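Local coordinates for protein glutathione peroxidase (Trypanosoma cruzi, PDB 3E0U) that probably reduces peroxides, as a thioredoxin-fold member of the glutathione peroxidase family, at residues A[54-59]-A[157-161]. Numbering follows the deposited sequence.
Sequences YKGQGF and LLPLL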
loop_
_atom_site.group_PDB
_atom_site.type_symbol
_atom_site.label_atom_id
_atom_site.label_comp_id
_atom_site.label_asym_id
_atom_site.label_seq_id
_atom_site.Cartn_x
_atom_site.Cartn_y
_atom_site.Cartn_z
ATOM N N TYR A 54 9.115 -2.517 11.877
ATOM C CA TYR A 54 9.222 -3.801 11.242
ATOM C C TYR A 54 10.123 -3.956 10.019
ATOM O O TYR A 54 10.354 -5.097 9.585
ATOM C CB TYR A 54 7.804 -4.287 10.913
ATOM C CG TYR A 54 6.999 -4.519 12.172
ATOM C CD1 TYR A 54 7.368 -5.532 13.059
ATOM C CD2 TYR A 54 6.009 -3.625 12.580
ATOM C CE1 TYR A 54 6.724 -5.699 14.275
ATOM C CE2 TYR A 54 5.340 -3.801 13.786
ATOM C CZ TYR A 54 5.691 -4.851 14.615
ATOM O OH TYR A 54 5.048 -5.065 15.805
ATOM N N LYS A 55 10.693 -2.866 9.502
ATOM C CA LYS A 55 11.467 -2.994 8.254
ATOM C C LYS A 55 12.640 -3.947 8.406
ATOM O O LYS A 55 12.889 -4.771 7.521
ATOM C CB LYS A 55 11.934 -1.641 7.717
ATOM C CG LYS A 55 12.797 -0.853 8.662
ATOM C CD LYS A 55 12.766 0.616 8.279
ATOM C CE LYS A 55 13.868 0.958 7.307
ATOM N NZ LYS A 55 15.165 0.771 7.981
ATOM N N GLY A 56 13.315 -3.846 9.547
ATOM C CA GLY A 56 14.466 -4.686 9.902
ATOM C C GLY A 56 14.334 -6.176 9.604
ATOM O O GLY A 56 15.331 -6.857 9.383
ATOM N N GLN A 57 13.105 -6.677 9.564
ATOM C CA GLN A 57 12.829 -8.091 9.320
ATOM C C GLN A 57 12.231 -8.401 7.952
ATOM O O GLN A 57 11.545 -9.416 7.785
ATOM C CB GLN A 57 11.970 -8.657 10.454
ATOM C CG GLN A 57 11.630 -7.577 11.480
ATOM C CD GLN A 57 11.130 -8.156 12.780
ATOM O OE1 GLN A 57 10.857 -9.346 12.886
ATOM N NE2 GLN A 57 10.986 -7.296 13.788
ATOM N N GLY A 58 12.495 -7.517 6.985
ATOM C CA GLY A 58 12.116 -7.724 5.595
ATOM C C GLY A 58 10.925 -6.917 5.131
ATOM O O GLY A 58 10.693 -6.775 3.920
ATOM N N PHE A 59 10.220 -6.309 6.085
ATOM C CA PHE A 59 8.996 -5.556 5.783
ATOM C C PHE A 59 9.204 -4.174 5.131
ATOM O O PHE A 59 10.253 -3.564 5.270
ATOM C CB PHE A 59 8.176 -5.444 7.060
ATOM C CG PHE A 59 6.924 -4.639 6.918
ATOM C CD1 PHE A 59 5.744 -5.243 6.443
ATOM C CD2 PHE A 59 6.870 -3.348 7.453
ATOM C CE1 PHE A 59 4.537 -4.537 6.437
ATOM C CE2 PHE A 59 5.700 -2.625 7.449
ATOM C CZ PHE A 59 4.542 -3.182 6.900
ATOM N N LEU A 157 -0.288 -8.880 10.639
ATOM C CA LEU A 157 1.117 -8.815 10.209
ATOM C C LEU A 157 2.142 -9.679 10.989
ATOM O O LEU A 157 2.995 -10.331 10.371
ATOM C CB LEU A 157 1.542 -7.345 10.148
ATOM C CG LEU A 157 2.846 -6.842 9.502
ATOM C CD1 LEU A 157 3.732 -6.035 10.454
ATOM C CD2 LEU A 157 3.589 -7.942 8.775
ATOM N N LEU A 158 2.079 -9.704 12.322
ATOM C CA LEU A 158 3.042 -10.503 13.115
ATOM C C LEU A 158 3.092 -12.033 12.825
ATOM O O LEU A 158 4.138 -12.669 13.074
ATOM C CB LEU A 158 2.875 -10.225 14.614
ATOM C CG LEU A 158 3.214 -8.763 14.980
ATOM C CD1 LEU A 158 2.519 -8.415 16.331
ATOM C CD2 LEU A 158 4.740 -8.597 15.060
ATOM N N PRO A 159 1.945 -12.654 12.464
ATOM C CA PRO A 159 2.053 -14.024 11.940
ATOM C C PRO A 159 2.506 -14.134 10.450
ATOM O O PRO A 159 2.404 -15.231 9.885
ATOM C CB PRO A 159 0.626 -14.593 12.095
ATOM C CG PRO A 159 -0.143 -13.603 12.895
ATOM C CD PRO A 159 0.541 -12.268 12.702
ATOM N N LEU A 160 2.963 -13.031 9.829
ATOM C CA LEU A 160 3.537 -13.029 8.461
ATOM C C LEU A 160 5.063 -12.784 8.453
ATOM O O LEU A 160 5.733 -12.918 7.372
ATOM C CB LEU A 160 2.833 -12.017 7.508
ATOM C CG LEU A 160 1.359 -12.174 7.109
ATOM C CD1 LEU A 160 0.875 -11.209 6.031
ATOM C CD2 LEU A 160 1.109 -13.601 6.652
ATOM N N LEU A 161 5.608 -12.291 9.557
ATOM C CA LEU A 161 7.039 -12.041 9.694
ATOM C C LEU A 161 7.743 -13.330 10.164
ATOM O O LEU A 161 8.442 -13.355 11.198
ATOM C CB LEU A 161 7.258 -10.932 10.717
ATOM C CG LEU A 161 6.840 -9.500 10.359
ATOM C CD1 LEU A 161 6.535 -8.686 11.622
ATOM C CD2 LEU A 161 7.950 -8.856 9.550
#
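Leucine side chains at and just beyond the end of helix 150-157 pack against two aromatic rings, Tyr54 and Phe59, that flank the turn leading from helix 43-54 into strand 60-65. Leu157, the last residue of helix 150-157, has its CA-to-CB bond directed toward segment 54-59. Its CD1 lies 4.2 Å from the centroid of the Tyr54 ring and 22° off the ring normal, a CH-pi contact over the face, and the same methyl also sits over a face of Phe59, while Leu157 CD2 approaches Phe59 CD1 at 4.2 Å. Leu158 starts out sideways, yet its CD2 reaches Tyr54 CE1 at 3.6 Å. The chain then turns back, with Leu160 N donating to Leu157 O at 2.8 Å, and this bend brings Leu161 round to the same side as Leu157. Leu161 contributes the largest buried area of the contact: its CD1 touches Tyr54 CD1 at 3.6 Å, and its CD2 lies 4.2 Å from Phe59 CB and 4.0 Å from Gln57 O. Across from it, the 54-59 turn is closed by Gln57 N to Tyr54 O (3.2 Å) and Gly58 N to Lys55 O (2.8 Å); Gly58 takes a positive phi of 104°, where a CB would press on the preceding carbonyl oxygen. The interface is thus mainly apolar, with Gln57 at its exposed margin, burying 300 Å² in all, while the Tyr54 hydroxyl is hydrogen-bonded to Glu154 of helix 150-157. Pro27, just before strand 28-33, also touches Leu157, Leu160 and Leu161. Away from the predicted active-site Cys37, the contact joins the C-terminal ends of helices 43-54 and 150-157 beside the start of strand 60-65, an outermost strand of the thioredoxin-fold sheet.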